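Local coordinates for protein CalS13 (Micromonospora echinospora, PDB 4ZAS) that probably transfers an amino group to a dTDP-linked keto sugar using pyridoxal phosphate, as a sugar aminotransferase of the DegT/DnrJ/EryC1 family, at residues P39-R44 / G278-S283; T139-L144 / Y166-N171; G85-L90 / I123-L128. All coordinates share one frame; numbering follows the deposited sequence.

Interaction 1: residues P39-R44 / G278-S283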
ATOM      1  N   PRO A  39     -24.283  -3.822  -9.608  1.00 54.80           N
ATOM      2  CA  PRO A  39     -24.830  -2.524 -10.036  1.00 66.03           C
ATOM      3  C   PRO A  39     -25.305  -1.664  -8.859  1.00 72.29           C
ATOM      4  O   PRO A  39     -25.652  -0.504  -9.041  1.00 73.36           O
ATOM      5  CB  PRO A  39     -26.007  -2.919 -10.936  1.00 59.13           C
ATOM      6  CG  PRO A  39     -26.436  -4.266 -10.416  1.00 55.17           C
ATOM      7  CD  PRO A  39     -25.174  -4.946  -9.949  1.00 56.35           C
ATOM      8  N   ASP A  40     -25.318  -2.255  -7.669  1.00 77.05           N
ATOM      9  CA  ASP A  40     -25.817  -1.612  -6.461  1.00 89.15           C
ATOM     10  C   ASP A  40     -24.754  -0.787  -5.732  1.00 84.95           C
ATOM     11  O   ASP A  40     -25.057  -0.069  -4.777  1.00 86.30           O
ATOM     12  CB  ASP A  40     -26.359  -2.684  -5.511  1.00105.64           C
ATOM     13  CG  ASP A  40     -27.592  -3.388  -6.059  1.00121.51           C
ATOM     14  OD1 ASP A  40     -28.406  -2.731  -6.746  1.00127.87           O
ATOM     15  OD2 ASP A  40     -27.744  -4.604  -5.800  1.00126.11           O
ATOM     16  N   VAL A  41     -23.512  -0.908  -6.187  1.00 76.77           N
ATOM     17  CA  VAL A  41     -22.358  -0.338  -5.504  1.00 64.06           C
ATOM     18  C   VAL A  41     -22.461   1.172  -5.333  1.00 62.35           C
ATOM     19  O   VAL A  41     -22.118   1.700  -4.280  1.00 57.42           O
ATOM     20  CB  VAL A  41     -21.060  -0.698  -6.240  1.00 64.72           C
ATOM     21  CG1 VAL A  41     -19.901   0.029  -5.643  1.00 69.19           C
ATOM     22  CG2 VAL A  41     -20.798  -2.171  -6.143  1.00 71.54           C
ATOM     23  N   SER A  42     -22.959   1.858  -6.355  1.00 60.11           N
ATOM     24  CA  SER A  42     -22.981   3.313  -6.348  1.00 60.74           C
ATOM     25  C   SER A  42     -23.667   3.882  -5.113  1.00 61.68           C
ATOM     26  O   SER A  42     -23.175   4.837  -4.510  1.00 63.10           O
ATOM     27  CB  SER A  42     -23.682   3.827  -7.609  1.00 73.65           C
ATOM     28  OG  SER A  42     -23.915   5.226  -7.553  1.00 82.62           O
ATOM     29  N   THR A  43     -24.772   3.263  -4.716  1.00 57.42           N
ATOM     30  CA  THR A  43     -25.535   3.704  -3.556  1.00 51.53           C
ATOM     31  C   THR A  43     -24.739   3.577  -2.256  1.00 51.43           C
ATOM     32  O   THR A  43     -24.707   4.489  -1.430  1.00 51.80           O
ATOM     33  CB  THR A  43     -26.828   2.912  -3.445  1.00 45.57           C
ATOM     34  OG1 THR A  43     -27.616   3.147  -4.622  1.00 53.26           O
ATOM     35  CG2 THR A  43     -27.603   3.342  -2.227  1.00 42.74           C
ATOM     36  N   ARG A  44     -24.126   2.420  -2.069  1.00 46.47           N
ATOM     37  CA  ARG A  44     -23.351   2.155  -0.874  1.00 49.88           C
ATOM     38  C   ARG A  44     -22.157   3.122  -0.777  1.00 45.72           C
ATOM     39  O   ARG A  44     -21.906   3.726   0.270  1.00 44.72           O
ATOM     40  CB  ARG A  44     -22.888   0.699  -0.896  1.00 53.58           C
ATOM     41  CG  ARG A  44     -23.741  -0.241  -0.063  1.00 59.47           C
ATOM     42  CD  ARG A  44     -23.007  -1.561   0.110  1.00 73.44           C
ATOM     43  NE  ARG A  44     -23.630  -2.444   1.095  1.00 81.53           N
ATOM     44  CZ  ARG A  44     -24.472  -3.431   0.801  1.00 81.60           C
ATOM     45  NH1 ARG A  44     -24.807  -3.680  -0.461  1.00 86.78           N
ATOM     46  NH2 ARG A  44     -24.973  -4.178   1.774  1.00 78.94           N
ATOM     47  N   GLY A 278     -14.323  -1.100   1.572  1.00 33.93           N
ATOM     48  CA  GLY A 278     -15.257  -1.862   2.368  1.00 32.82           C
ATOM     49  C   GLY A 278     -16.658  -1.806   1.789  1.00 43.22           C
ATOM     50  O   GLY A 278     -17.344  -2.816   1.750  1.00 47.44           O
ATOM     51  N   ALA A 279     -17.078  -0.638   1.316  1.00 42.60           N
ATOM     52  CA  ALA A 279     -18.423  -0.496   0.762  1.00 43.03           C
ATOM     53  C   ALA A 279     -18.625  -1.378  -0.489  1.00 52.39           C
ATOM     54  O   ALA A 279     -19.612  -2.114  -0.590  1.00 55.30           O
ATOM     55  CB  ALA A 279     -18.697   0.955   0.437  1.00 43.13           C
ATOM     56  N   ILE A 280     -17.665  -1.320  -1.411  1.00 48.89           N
ATOM     57  CA  ILE A 280     -17.672  -2.118  -2.634  1.00 43.77           C
ATOM     58  C   ILE A 280     -17.677  -3.611  -2.311  1.00 41.22           C
ATOM     59  O   ILE A 280     -18.446  -4.381  -2.883  1.00 52.48           O
ATOM     60  CB  ILE A 280     -16.478  -1.727  -3.500  1.00 41.69           C
ATOM     61  CG1 ILE A 280     -16.637  -0.258  -3.925  1.00 34.22           C
ATOM     62  CG2 ILE A 280     -16.332  -2.662  -4.715  1.00 41.99           C
ATOM     63  CD1 ILE A 280     -15.354   0.356  -4.494  1.00 34.29           C
ATOM     64  N   GLY A 281     -16.829  -4.005  -1.373  1.00 36.06           N
ATOM     65  CA  GLY A 281     -16.771  -5.373  -0.899  1.00 38.16           C
ATOM     66  C   GLY A 281     -18.085  -5.905  -0.359  1.00 41.13           C
ATOM     67  O   GLY A 281     -18.434  -7.058  -0.603  1.00 45.74           O
ATOM     68  N   LEU A 282     -18.788  -5.086   0.420  1.00 35.98           N
ATOM     69  CA  LEU A 282     -20.078  -5.478   0.966  1.00 40.48           C
ATOM     70  C   LEU A 282     -21.121  -5.711  -0.133  1.00 55.94           C
ATOM     71  O   LEU A 282     -21.921  -6.641  -0.038  1.00 59.49           O
ATOM     72  CB  LEU A 282     -20.586  -4.424   1.948  1.00 41.66           C
ATOM     73  CG  LEU A 282     -20.020  -4.526   3.354  1.00 43.17           C
ATOM     74  CD1 LEU A 282     -20.408  -3.300   4.140  1.00 48.77           C
ATOM     75  CD2 LEU A 282     -20.566  -5.772   4.011  1.00 33.61           C
ATOM     76  N   SER A 283     -21.130  -4.838  -1.143  1.00 57.43           N
ATOM     77  CA  SER A 283     -22.015  -4.991  -2.295  1.00 61.75           C
ATOM     78  C   SER A 283     -21.735  -6.265  -3.053  1.00 57.99           C
ATOM     79  O   SER A 283     -22.647  -7.034  -3.375  1.00 54.14           O
ATOM     80  CB  SER A 283     -21.876  -3.820  -3.271  1.00 61.90           C
ATOM     81  OG  SER A 283     -22.794  -2.792  -2.987  1.00 70.58           O
TER
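Val41 pairs with Ser283 (CA to CA 5.7 Å) and Arg44 with Ala279 (CA to CA 5.8 Å), so residues 39-44 run in the opposite sense to 278-283, a segment of helix 275-305. Val41 places its branches on different targets, CG2 against Ser283 CB at 3.5 Å and CG1 against Ile280 CG1 at 3.7 Å; with CG1 anti to the backbone N (chi1 173°), both methyls can touch the neighbouring helix. Arg44 then reaches across the helix surface on a chain extended from CG to NE. Its CD lies 3.3 Å from Ser283 OG and close to Ala279 O, and the guanidinium lies with one face over the backbone between Leu282 and Ser283, Leu282 C sitting 4.1 Å above its plane. From there NH1 gives a weak hydrogen bond to Ser283 OG (3.3 Å, 150°), and a long, weak ion pair with Glu286 adds a second partner for the same nitrogen. Val41 also packs on Leu49 of the second subunit, and Ile280 on Ile276 of that subunit. This is helix-on-helix packing at a dimer interface, joining the N-terminal helix 41-49 to the long helix 275-305.

Interaction 2: residues T139-L144 / Y166-N171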
ATOM      1  N   THR A 139      -0.488 -30.207 -10.586  1.00 40.20           N
ATOM      2  CA  THR A 139      -1.336 -29.222  -9.908  1.00 44.23           C
ATOM      3  C   THR A 139      -0.933 -27.767 -10.180  1.00 46.92           C
ATOM      4  O   THR A 139      -1.700 -26.844  -9.924  1.00 44.55           O
ATOM      5  CB  THR A 139      -1.317 -29.419  -8.371  1.00 46.19           C
ATOM      6  OG1 THR A 139       0.028 -29.300  -7.893  1.00 53.91           O
ATOM      7  CG2 THR A 139      -1.847 -30.785  -7.964  1.00 36.29           C
ATOM      8  N   LEU A 140       0.281 -27.586 -10.688  1.00 46.63           N
ATOM      9  CA  LEU A 140       0.908 -26.286 -10.849  1.00 42.26           C
ATOM     10  C   LEU A 140       1.195 -25.651  -9.483  1.00 53.22           C
ATOM     11  O   LEU A 140       1.647 -24.504  -9.414  1.00 57.22           O
ATOM     12  CB  LEU A 140       0.034 -25.365 -11.706  1.00 40.72           C
ATOM     13  CG  LEU A 140      -0.333 -25.873 -13.104  1.00 41.30           C
ATOM     14  CD1 LEU A 140      -1.248 -24.890 -13.798  1.00 37.11           C
ATOM     15  CD2 LEU A 140       0.893 -26.165 -13.977  1.00 41.79           C
ATOM     16  N   ASN A 141       0.976 -26.407  -8.404  1.00 46.64           N
ATOM     17  CA  ASN A 141       1.311 -25.936  -7.059  1.00 43.08           C
ATOM     18  C   ASN A 141       2.639 -26.519  -6.562  1.00 42.96           C
ATOM     19  O   ASN A 141       3.268 -27.306  -7.251  1.00 50.04           O
ATOM     20  CB  ASN A 141       0.182 -26.256  -6.066  1.00 42.71           C
ATOM     21  CG  ASN A 141      -1.061 -25.413  -6.305  1.00 41.76           C
ATOM     22  OD1 ASN A 141      -0.973 -24.312  -6.841  1.00 45.61           O
ATOM     23  ND2 ASN A 141      -2.220 -25.918  -5.894  1.00 40.26           N
ATOM     24  N   MET A 142       3.050 -26.135  -5.357  1.00 44.26           N
ATOM     25  CA  MET A 142       4.350 -26.527  -4.809  1.00 39.75           C
ATOM     26  C   MET A 142       4.485 -28.034  -4.668  1.00 42.75           C
ATOM     27  O   MET A 142       3.570 -28.703  -4.206  1.00 33.28           O
ATOM     28  CB  MET A 142       4.576 -25.877  -3.442  1.00 32.46           C
ATOM     29  CG  MET A 142       5.922 -26.179  -2.827  1.00 40.40           C
ATOM     30  SD  MET A 142       6.116 -25.473  -1.181  1.00 52.54           S
ATOM     31  CE  MET A 142       6.170 -23.713  -1.542  1.00 44.38           C
ATOM     32  N   ASP A 143       5.649 -28.549  -5.049  1.00 46.06           N
ATOM     33  CA  ASP A 143       5.999 -29.940  -4.822  1.00 47.20           C
ATOM     34  C   ASP A 143       6.279 -30.134  -3.348  1.00 44.02           C
ATOM     35  O   ASP A 143       7.310 -29.701  -2.843  1.00 47.17           O
ATOM     36  CB  ASP A 143       7.217 -30.321  -5.659  1.00 58.84           C
ATOM     37  CG  ASP A 143       7.519 -31.800  -5.625  1.00 64.34           C
ATOM     38  OD1 ASP A 143       7.283 -32.447  -4.583  1.00 62.36           O
ATOM     39  OD2 ASP A 143       8.020 -32.313  -6.646  1.00 75.60           O
ATOM     40  N   LEU A 144       5.360 -30.781  -2.650  1.00 48.03           N
ATOM     41  CA  LEU A 144       5.486 -30.898  -1.200  1.00 49.17           C
ATOM     42  C   LEU A 144       6.599 -31.842  -0.751  1.00 51.60           C
ATOM     43  O   LEU A 144       7.078 -31.755   0.388  1.00 52.06           O
ATOM     44  CB  LEU A 144       4.159 -31.342  -0.614  1.00 44.59           C
ATOM     45  CG  LEU A 144       3.104 -30.276  -0.861  1.00 40.78           C
ATOM     46  CD1 LEU A 144       1.877 -30.626  -0.092  1.00 39.31           C
ATOM     47  CD2 LEU A 144       3.650 -28.923  -0.431  1.00 44.22           C
ATOM     48  N   TYR A 166      -7.038 -23.665  -7.075  1.00 36.60           N
ATOM     49  CA  TYR A 166      -6.982 -25.100  -6.820  1.00 44.11           C
ATOM     50  C   TYR A 166      -6.185 -25.313  -5.545  1.00 42.56           C
ATOM     51  O   TYR A 166      -5.000 -25.000  -5.489  1.00 45.93           O
ATOM     52  CB  TYR A 166      -6.367 -25.897  -8.004  1.00 40.77           C
ATOM     53  CG  TYR A 166      -6.383 -27.393  -7.770  1.00 33.97           C
ATOM     54  CD1 TYR A 166      -7.472 -28.177  -8.157  1.00 35.66           C
ATOM     55  CD2 TYR A 166      -5.328 -28.026  -7.126  1.00 31.47           C
ATOM     56  CE1 TYR A 166      -7.496 -29.563  -7.929  1.00 41.98           C
ATOM     57  CE2 TYR A 166      -5.342 -29.409  -6.896  1.00 43.36           C
ATOM     58  CZ  TYR A 166      -6.429 -30.172  -7.297  1.00 47.97           C
ATOM     59  OH  TYR A 166      -6.436 -31.533  -7.055  1.00 51.64           O
ATOM     60  N   PRO A 167      -6.841 -25.823  -4.514  1.00 29.30           N
ATOM     61  CA  PRO A 167      -6.208 -25.960  -3.196  1.00 37.59           C
ATOM     62  C   PRO A 167      -5.003 -26.894  -3.121  1.00 41.89           C
ATOM     63  O   PRO A 167      -5.062 -28.052  -3.527  1.00 42.99           O
ATOM     64  CB  PRO A 167      -7.336 -26.510  -2.324  1.00 32.32           C
ATOM     65  CG  PRO A 167      -8.597 -26.047  -3.010  1.00 39.37           C
ATOM     66  CD  PRO A 167      -8.282 -26.122  -4.483  1.00 38.81           C
ATOM     67  N   VAL A 168      -3.916 -26.376  -2.563  1.00 41.04           N
ATOM     68  CA  VAL A 168      -2.799 -27.203  -2.119  1.00 41.42           C
ATOM     69  C   VAL A 168      -3.299 -28.284  -1.150  1.00 42.59           C
ATOM     70  O   VAL A 168      -4.263 -28.062  -0.412  1.00 38.76           O
ATOM     71  CB  VAL A 168      -1.736 -26.315  -1.465  1.00 39.54           C
ATOM     72  CG1 VAL A 168      -0.635 -27.146  -0.816  1.00 38.44           C
ATOM     73  CG2 VAL A 168      -1.171 -25.348  -2.507  1.00 40.80           C
ATOM     74  N   ASP A 169      -2.689 -29.464  -1.166  1.00 45.85           N
ATOM     75  CA  ASP A 169      -3.037 -30.476  -0.171  1.00 42.88           C
ATOM     76  C   ASP A 169      -2.542 -30.030   1.193  1.00 40.90           C
ATOM     77  O   ASP A 169      -1.411 -30.318   1.557  1.00 42.43           O
ATOM     78  CB  ASP A 169      -2.423 -31.832  -0.503  1.00 46.67           C
ATOM     79  CG  ASP A 169      -3.004 -32.943   0.340  1.00 55.79           C
ATOM     80  OD1 ASP A 169      -2.756 -32.962   1.564  1.00 58.78           O
ATOM     81  OD2 ASP A 169      -3.701 -33.811  -0.227  1.00 61.61           O
ATOM     82  N   LEU A 170      -3.381 -29.347   1.959  1.00 43.79           N
ATOM     83  CA  LEU A 170      -2.902 -28.709   3.182  1.00 44.77           C
ATOM     84  C   LEU A 170      -2.570 -29.752   4.258  1.00 41.91           C
ATOM     85  O   LEU A 170      -1.635 -29.584   5.039  1.00 42.63           O
ATOM     86  CB  LEU A 170      -3.924 -27.669   3.686  1.00 45.32           C
ATOM     87  CG  LEU A 170      -4.146 -26.433   2.781  1.00 40.17           C
ATOM     88  CD1 LEU A 170      -5.239 -25.481   3.298  1.00 35.09           C
ATOM     89  CD2 LEU A 170      -2.864 -25.662   2.503  1.00 39.18           C
ATOM     90  N   ASN A 171      -3.306 -30.850   4.259  1.00 38.45           N
ATOM     91  CA  ASN A 171      -3.057 -31.953   5.181  1.00 37.69           C
ATOM     92  C   ASN A 171      -1.619 -32.467   5.044  1.00 43.44           C
ATOM     93  O   ASN A 171      -0.914 -32.705   6.027  1.00 42.55           O
ATOM     94  CB  ASN A 171      -4.023 -33.093   4.877  1.00 44.80           C
ATOM     95  CG  ASN A 171      -5.368 -32.888   5.496  1.00 52.20           C
ATOM     96  OD1 ASN A 171      -5.671 -31.802   5.995  1.00 59.08           O
ATOM     97  ND2 ASN A 171      -6.218 -33.904   5.404  1.00 51.51           N
TER
HETATM   98  O   HOH W   1      -2.670 -28.835  -5.116  1.00 44.92           O
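Thr139 puts its methyl CG2 3.9 Å from CE2 of Tyr166, the two side chains crossing at about a right angle. OG1 lies between the backbone N and the carbonyl carbon (chi1 59°), which turns it to Asn141 N, 3.1 Å away, in an ST turn and leaves CG2 for the ring. Asn141 carries the main polar link: ND2 donates to Tyr166 O at 3.0 Å and 150°. That oxygen lies close to the amide plane of Asn141, whereas ND2 stands 35° off the carbonyl plane of Tyr166. A water accepts from the same ND2 and donates to Pro167 O, while OD1 receives Trp163 N, so both ends of this buried amide are engaged. Val168 CG2 packs 3.6 Å from ND2. Both loops belong to the alpha/beta domain built on the central mixed sheet, one following strand 129-132 and the other strand 155-161, and each runs into a helix. Asp143 is the N-cap of helix 144-150, just as Asp169, through Arg172 N, caps helix 170-180. Directly after Asp143, Leu144 leans back on the second loop, its CD1 3.7 Å from Asp169 O and more loosely 4.4 Å from Val168 CG1.

Interaction 3: residues G85-L90 / I123-L128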
ATOM      1  N   GLY A  85      -1.008  -7.729   2.120  1.00 35.80           N
ATOM      2  CA  GLY A  85      -1.353  -8.798   3.042  1.00 31.96           C
ATOM      3  C   GLY A  85      -0.156  -9.734   3.239  1.00 40.20           C
ATOM      4  O   GLY A  85       0.175 -10.127   4.364  1.00 41.15           O
ATOM      5  N   LEU A  86       0.524 -10.065   2.142  1.00 37.60           N
ATOM      6  CA  LEU A  86       1.687 -10.939   2.223  1.00 39.46           C
ATOM      7  C   LEU A  86       2.842 -10.230   2.908  1.00 36.52           C
ATOM      8  O   LEU A  86       3.559 -10.838   3.711  1.00 44.42           O
ATOM      9  CB  LEU A  86       2.118 -11.434   0.832  1.00 36.57           C
ATOM     10  CG  LEU A  86       1.182 -12.476   0.211  1.00 42.90           C
ATOM     11  CD1 LEU A  86       1.297 -12.489  -1.303  1.00 43.17           C
ATOM     12  CD2 LEU A  86       1.446 -13.853   0.776  1.00 40.00           C
ATOM     13  N   HIS A  87       3.045  -8.959   2.568  1.00 31.29           N
ATOM     14  CA  HIS A  87       4.116  -8.164   3.180  1.00 39.69           C
ATOM     15  C   HIS A  87       3.951  -8.179   4.708  1.00 42.45           C
ATOM     16  O   HIS A  87       4.879  -8.518   5.437  1.00 47.58           O
ATOM     17  CB  HIS A  87       4.098  -6.745   2.600  1.00 43.29           C
ATOM     18  CG  HIS A  87       5.335  -5.937   2.867  1.00 43.08           C
ATOM     19  ND1 HIS A  87       5.912  -5.827   4.114  1.00 39.04           N
ATOM     20  CD2 HIS A  87       6.093  -5.179   2.036  1.00 45.09           C
ATOM     21  CE1 HIS A  87       6.972  -5.042   4.040  1.00 42.85           C
ATOM     22  NE2 HIS A  87       7.100  -4.632   2.791  1.00 46.73           N
ATOM     23  N   LEU A  88       2.741  -7.874   5.163  1.00 34.25           N
ATOM     24  CA  LEU A  88       2.372  -7.879   6.568  1.00 33.08           C
ATOM     25  C   LEU A  88       2.516  -9.277   7.229  1.00 43.51           C
ATOM     26  O   LEU A  88       3.054  -9.411   8.339  1.00 44.81           O
ATOM     27  CB  LEU A  88       0.931  -7.386   6.704  1.00 31.12           C
ATOM     28  CG  LEU A  88       0.351  -7.166   8.105  1.00 33.95           C
ATOM     29  CD1 LEU A  88       1.115  -6.096   8.821  1.00 36.15           C
ATOM     30  CD2 LEU A  88      -1.157  -6.844   8.065  1.00 28.04           C
ATOM     31  N   ALA A  89       2.038 -10.319   6.555  1.00 35.50           N
ATOM     32  CA  ALA A  89       2.105 -11.649   7.136  1.00 35.02           C
ATOM     33  C   ALA A  89       3.548 -12.104   7.323  1.00 35.47           C
ATOM     34  O   ALA A  89       3.923 -12.599   8.380  1.00 37.06           O
ATOM     35  CB  ALA A  89       1.343 -12.631   6.272  1.00 34.04           C
ATOM     36  N   LEU A  90       4.371 -11.895   6.308  1.00 36.47           N
ATOM     37  CA  LEU A  90       5.755 -12.331   6.372  1.00 37.50           C
ATOM     38  C   LEU A  90       6.579 -11.583   7.428  1.00 46.90           C
ATOM     39  O   LEU A  90       7.589 -12.109   7.932  1.00 48.31           O
ATOM     40  CB  LEU A  90       6.387 -12.177   4.992  1.00 33.13           C
ATOM     41  CG  LEU A  90       5.828 -13.253   4.062  1.00 34.48           C
ATOM     42  CD1 LEU A  90       6.224 -12.983   2.640  1.00 34.67           C
ATOM     43  CD2 LEU A  90       6.316 -14.629   4.506  1.00 29.13           C
ATOM     44  N   ILE A 123       8.772 -11.239   0.253  1.00 34.66           N
ATOM     45  CA  ILE A 123       9.816 -11.946   0.965  1.00 39.19           C
ATOM     46  C   ILE A 123      11.032 -11.037   1.021  1.00 44.20           C
ATOM     47  O   ILE A 123      11.632 -10.863   2.082  1.00 51.22           O
ATOM     48  CB  ILE A 123      10.174 -13.287   0.310  1.00 37.74           C
ATOM     49  CG1 ILE A 123       8.974 -14.248   0.316  1.00 35.14           C
ATOM     50  CG2 ILE A 123      11.369 -13.906   1.015  1.00 32.62           C
ATOM     51  CD1 ILE A 123       9.194 -15.466  -0.584  1.00 31.38           C
ATOM     52  N   LEU A 124      11.372 -10.418  -0.107  1.00 44.17           N
ATOM     53  CA  LEU A 124      12.568  -9.568  -0.158  1.00 43.53           C
ATOM     54  C   LEU A 124      12.384  -8.248   0.604  1.00 42.99           C
ATOM     55  O   LEU A 124      13.319  -7.778   1.258  1.00 43.70           O
ATOM     56  CB  LEU A 124      12.994  -9.297  -1.613  1.00 40.36           C
ATOM     57  CG  LEU A 124      13.211 -10.536  -2.517  1.00 50.90           C
ATOM     58  CD1 LEU A 124      13.515 -10.136  -3.966  1.00 49.17           C
ATOM     59  CD2 LEU A 124      14.270 -11.508  -1.995  1.00 49.02           C
ATOM     60  N   ALA A 125      11.183  -7.677   0.560  1.00 43.45           N
ATOM     61  CA  ALA A 125      10.907  -6.423   1.270  1.00 48.00           C
ATOM     62  C   ALA A 125      11.076  -6.604   2.779  1.00 49.57           C
ATOM     63  O   ALA A 125      11.466  -5.679   3.486  1.00 48.43           O
ATOM     64  CB  ALA A 125       9.508  -5.915   0.947  1.00 45.92           C
ATOM     65  N   ASN A 126      10.821  -7.815   3.259  1.00 45.56           N
ATOM     66  CA  ASN A 126      11.007  -8.131   4.666  1.00 31.02           C
ATOM     67  C   ASN A 126      12.442  -8.545   4.971  1.00 35.80           C
ATOM     68  O   ASN A 126      12.736  -8.970   6.083  1.00 44.43           O
ATOM     69  CB  ASN A 126      10.057  -9.242   5.081  1.00 28.61           C
ATOM     70  CG  ASN A 126       8.717  -8.733   5.550  1.00 44.75           C
ATOM     71  OD1 ASN A 126       8.613  -8.141   6.636  1.00 45.19           O
ATOM     72  ND2 ASN A 126       7.670  -8.974   4.747  1.00 36.53           N
ATOM     73  N   GLY A 127      13.339  -8.433   3.997  1.00 31.21           N
ATOM     74  CA  GLY A 127      14.745  -8.718   4.239  1.00 32.50           C
ATOM     75  C   GLY A 127      15.109 -10.181   4.422  1.00 52.66           C
ATOM     76  O   GLY A 127      16.153 -10.506   4.971  1.00 54.55           O
ATOM     77  N   LEU A 128      14.259 -11.070   3.926  1.00 53.01           N
ATOM     78  CA  LEU A 128      14.519 -12.500   3.986  1.00 42.63           C
ATOM     79  C   LEU A 128      14.997 -13.020   2.628  1.00 39.47           C
ATOM     80  O   LEU A 128      14.741 -12.400   1.600  1.00 47.75           O
ATOM     81  CB  LEU A 128      13.260 -13.251   4.432  1.00 38.57           C
ATOM     82  CG  LEU A 128      12.752 -12.924   5.840  1.00 38.59           C
ATOM     83  CD1 LEU A 128      11.340 -13.434   6.031  1.00 35.40           C
ATOM     84  CD2 LEU A 128      13.680 -13.488   6.917  1.00 35.54           C
TER
HETATM   85  O   HOH W   2       9.855  -3.203   3.271  1.00 56.97           O
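Asn126 reaches over to helix 82-94 and donates through ND2 to His87 O; it stands just past the end of helix 121-125, which is closed by a Schellman motif with Gly127 as the C-prime residue and Leu128 N bonding back to Ile123 O. The bond is firm, 2.9 Å and 167°, in the carbonyl plane on a lone pair of the oxygen; the same ND2 also bonds Pro122 O. With an alanine in place of Asn126, His87 O would probably lose this donor and a gap would open beside Leu90 CB. Packing is tight on both flanks of the bond. Beside it Leu90 CB lies 3.5 Å from ND2, and Leu90 CD1 meets Ile123 CG1 at 3.8 Å, deep against strands 108-111 and 155-161. His87 holds CG anti to its backbone N (chi1 -165°), which brings NE2 within 3.3 Å of Ala125 CB. His87 of the second subunit packs on His87, and Trp267 of that subunit on Ala125. Contact slackens towards Leu128, whose CD1 comes no nearer than 4.4 Å to Leu90 O. Past the imidazole a water bridges instead, at the ring edge, in plane, 3.1 Å from His87 NE2 and 3.0 Å from Ala125 O.

How the interactions relate
Interaction 1 opens first, at 39-44 near the N terminus, and closes last, when the chain returns after more than 230 residues to tie helix 41-49 to helix 275-305. Inside that long loop the other two follow in series. Interaction 3 closes the loop from helix 82-94 to the end of helix 121-125, and interaction 2 then ties the loops that follow strands 129-132 and 155-161 over a shorter span; no loops cross. Interactions 2 and 3 have nearest atoms about 9 Å apart, whereas interaction 1 lies about 34 Å, centre to centre, from interaction 2, on the opposite side of the chain's centre. Interactions 1 and 3 both touch the second subunit; interaction 2 does not.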